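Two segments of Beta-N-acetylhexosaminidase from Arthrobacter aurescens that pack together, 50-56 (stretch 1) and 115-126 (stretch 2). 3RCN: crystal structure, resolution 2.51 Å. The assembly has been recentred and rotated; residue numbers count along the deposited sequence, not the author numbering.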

# COMPACT_ATOMS: atom_id res chain seq x y z
N GLY A 50 -11.15 16.50 -0.20
CA GLY A 50 -11.59 16.48 -1.58
C GLY A 50 -11.70 15.06 -2.10
O GLY A 50 -12.69 14.68 -2.74
N GLY A 51 -10.69 14.25 -1.82
CA GLY A 51 -10.71 12.86 -2.19
C GLY A 51 -11.88 12.14 -1.56
O GLY A 51 -12.54 11.31 -2.19
N ALA A 52 -12.17 12.44 -0.30
CA ALA A 52 -13.23 11.70 0.37
C ALA A 52 -14.64 12.16 -0.02
O ALA A 52 -15.56 11.36 0.00
CB ALA A 52 -13.05 11.73 1.88
N THR A 53 -14.81 13.46 -0.27
CA THR A 53 -16.09 14.02 -0.68
C THR A 53 -16.37 14.23 -2.18
O THR A 53 -17.52 14.46 -2.55
CB THR A 53 -16.29 15.41 -0.07
OG1 THR A 53 -15.38 16.33 -0.70
CG2 THR A 53 -16.08 15.38 1.43
N GLY A 54 -15.36 14.15 -3.03
CA GLY A 54 -15.53 14.61 -4.40
C GLY A 54 -15.76 16.12 -4.55
O GLY A 54 -16.07 16.60 -5.64
N TRP A 55 -15.60 16.90 -3.48
CA TRP A 55 -15.77 18.35 -3.61
C TRP A 55 -14.55 19.09 -4.20
O TRP A 55 -13.42 18.61 -4.12
CB TRP A 55 -16.15 18.98 -2.28
CG TRP A 55 -17.39 18.45 -1.69
CD1 TRP A 55 -18.40 17.82 -2.35
CD2 TRP A 55 -17.76 18.48 -0.31
NE1 TRP A 55 -19.39 17.47 -1.47
CE2 TRP A 55 -19.02 17.86 -0.20
CE3 TRP A 55 -17.15 18.98 0.84
CZ2 TRP A 55 -19.68 17.73 1.01
CZ3 TRP A 55 -17.81 18.84 2.05
CH2 TRP A 55 -19.06 18.22 2.12
N ASP A 56 -14.79 20.26 -4.78
CA ASP A 56 -13.71 21.13 -5.26
C ASP A 56 -12.83 21.72 -4.15
O ASP A 56 -11.60 21.75 -4.27
CB ASP A 56 -14.29 22.28 -6.10
CG ASP A 56 -14.47 21.92 -7.55
OD1 ASP A 56 -14.56 22.84 -8.39
OD2 ASP A 56 -14.51 20.71 -7.87
N ARG A 115 -11.66 7.96 3.90
CA ARG A 115 -11.53 7.18 2.68
C ARG A 115 -10.82 7.99 1.59
O ARG A 115 -10.79 9.21 1.63
CB ARG A 115 -12.91 6.72 2.19
CG ARG A 115 -13.69 5.93 3.22
CD ARG A 115 -13.31 4.46 3.22
NE ARG A 115 -14.04 3.70 4.23
CZ ARG A 115 -13.96 2.38 4.37
NH1 ARG A 115 -13.19 1.67 3.55
NH2 ARG A 115 -14.66 1.76 5.31
N GLN A 116 -10.25 7.29 0.61
CA GLN A 116 -9.58 7.95 -0.50
C GLN A 116 -10.52 8.24 -1.68
O GLN A 116 -10.12 8.89 -2.64
CB GLN A 116 -8.36 7.13 -0.95
CG GLN A 116 -7.29 6.91 0.15
CD GLN A 116 -6.10 6.06 -0.31
OE1 GLN A 116 -5.50 6.31 -1.37
NE2 GLN A 116 -5.77 5.03 0.47
N ALA A 117 -11.75 7.73 -1.61
CA ALA A 117 -12.81 8.06 -2.58
C ALA A 117 -14.15 8.08 -1.85
O ALA A 117 -14.29 7.43 -0.82
CB ALA A 117 -12.83 7.07 -3.73
N PRO A 118 -15.14 8.83 -2.36
CA PRO A 118 -16.37 8.93 -1.55
C PRO A 118 -17.12 7.60 -1.44
O PRO A 118 -17.39 6.96 -2.45
CB PRO A 118 -17.24 9.92 -2.34
CG PRO A 118 -16.32 10.59 -3.32
CD PRO A 118 -15.24 9.59 -3.62
N VAL A 119 -17.43 7.18 -0.22
CA VAL A 119 -18.33 6.06 0.02
C VAL A 119 -19.76 6.46 0.40
O VAL A 119 -20.57 5.62 0.77
CB VAL A 119 -17.75 5.03 1.00
CG1 VAL A 119 -16.37 4.57 0.52
CG2 VAL A 119 -17.71 5.61 2.41
N VAL A 120 -20.03 7.76 0.39
CA VAL A 120 -21.36 8.22 0.79
C VAL A 120 -22.03 9.14 -0.24
O VAL A 120 -21.46 9.44 -1.29
CB VAL A 120 -21.32 8.90 2.18
CG1 VAL A 120 -21.00 7.87 3.25
CG2 VAL A 120 -20.31 10.04 2.19
N ALA A 121 -23.24 9.58 0.09
CA ALA A 121 -24.08 10.37 -0.81
C ALA A 121 -23.44 11.69 -1.25
O ALA A 121 -23.54 12.07 -2.41
CB ALA A 121 -25.44 10.64 -0.16
N VAL A 122 -22.79 12.37 -0.31
CA VAL A 122 -22.16 13.66 -0.56
C VAL A 122 -23.13 14.80 -0.91
O VAL A 122 -22.72 15.86 -1.41
CB VAL A 122 -21.06 13.49 -1.66
CG1 VAL A 122 -21.19 14.52 -2.80
CG2 VAL A 122 -19.68 13.51 -1.03
N GLU A 123 -24.40 14.64 -0.53
CA GLU A 123 -25.37 15.72 -0.72
C GLU A 123 -25.08 16.77 0.33
O GLU A 123 -24.97 17.97 0.03
CB GLU A 123 -26.81 15.21 -0.59
CG GLU A 123 -27.20 14.16 -1.62
CD GLU A 123 -26.94 14.61 -3.05
OE1 GLU A 123 -26.98 15.83 -3.32
OE2 GLU A 123 -26.69 13.73 -3.92
N GLY A 124 -24.92 16.31 1.56
CA GLY A 124 -24.35 17.14 2.60
C GLY A 124 -23.65 16.27 3.61
O GLY A 124 -23.95 15.08 3.77
N TRP A 125 -22.69 16.86 4.30
CA TRP A 125 -22.08 16.22 5.44
C TRP A 125 -22.36 17.16 6.57
O TRP A 125 -22.61 18.34 6.35
CB TRP A 125 -20.58 16.07 5.27
CG TRP A 125 -20.14 15.19 4.17
CD1 TRP A 125 -20.64 15.14 2.91
CD2 TRP A 125 -19.10 14.21 4.22
NE1 TRP A 125 -19.97 14.20 2.16
CE2 TRP A 125 -19.02 13.61 2.95
CE3 TRP A 125 -18.22 13.79 5.22
CZ2 TRP A 125 -18.10 12.60 2.65
CZ3 TRP A 125 -17.30 12.79 4.92
CH2 TRP A 125 -17.25 12.21 3.65
N SER A 126 -22.31 16.66 7.78
CA SER A 126 -22.54 17.52 8.91
C SER A 126 -21.44 17.45 9.95
O SER A 126 -20.98 16.36 10.32
CB SER A 126 -23.89 17.23 9.51
OG SER A 126 -24.90 17.61 8.60
O HOH W 1 -16.10 9.10 1.58

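The last turn of a helix, residues 50-53, and the loop that follows it pack against a loop that leads into a strand. No direct hydrogen bond links the two segments. They are held instead by CA-H...O contacts, one bridging water and a cluster of aromatic and aliphatic side chains. The two segments bury 442 Å² between them, summed over both sides.

Gly-50 lies out of reach of the second segment, but its carbonyl accepts a weak hydrogen bond from Gly-54 (N to O, 2.7 Å). Contact begins at Gly-51. Its carbonyl oxygen approaches the backbone of the opposing loop, 3.3 Å from Ala-117 CA, in a CA-H...O contact with an angle of 136° at the hydrogen. The CA hydrogen, polarised by the flanking peptide groups, is a modest donor. Gly-51 O also lies 3.5 Å from Gln-116 O, but two carbonyl acceptors have no proton to share.

Ala-52 marks the nearest backbone approach, its CA 4.6 Å from Pro-118 CA. Although its CA-to-CB bond points away overall, Ala-52 CB still touches Arg-115 O at 3.4 Å. Its carbonyl repeats the pattern of the preceding residue one step further along: Ala-52 O meets Pro-118 CA at 3.0 Å, with an angle of 122° at the hydrogen. Proline has no amide hydrogen, so the 3.5 Å approach of Ala-52 O to Pro-118 N cannot be a hydrogen bond. A water supplies a polar link instead, donating to Ala-52 O at 2.8 Å and accepting from Val-119 N at 2.9 Å, thereby joining the end of the helix to the loop just beyond the proline.

Thr-53 adopts the p rotamer, and its two side-chain branches serve different contacts. Thr-53 OG1 accepts a hydrogen bond from Trp-55 N (2.8 Å), bracing the turn, while the methyl CG2 lies over one face of Trp-125. This CH-pi contact places Thr-53 CG2 3.9 Å from the centroid of the six-membered ring of Trp-125, 23° off the ring normal, so that a weakly polarised methyl meets the electron-rich pi surface. Thr-53 CB also lies 4.0 Å from Val-122 CG2.

Gly-54 is the first residue to leave helical geometry, and its positive phi of 66° is a conformation that favours glycine. Its amide nitrogen lies 3.7 Å from Pro-118 CG, so the proline ring packs against the backbone where the helix gives way to the loop.

The CA-to-CB bond of Trp-55, an m rotamer, points sideways, but the end of the side chain comes nearer the second segment. Its NE1 lies 3.7 Å from Val-122 CG1, and Val-122 O sits at the edge of the indole, near its plane. The six-membered ring of Trp-55 directs its edge toward the face of the five-membered ring of Trp-125, with centroids 4.8 Å apart and planes at 69°. This edge-to-face arrangement sets the electropositive rim of one indole against the pi cloud of the other. Asp-56 then leaves the interface.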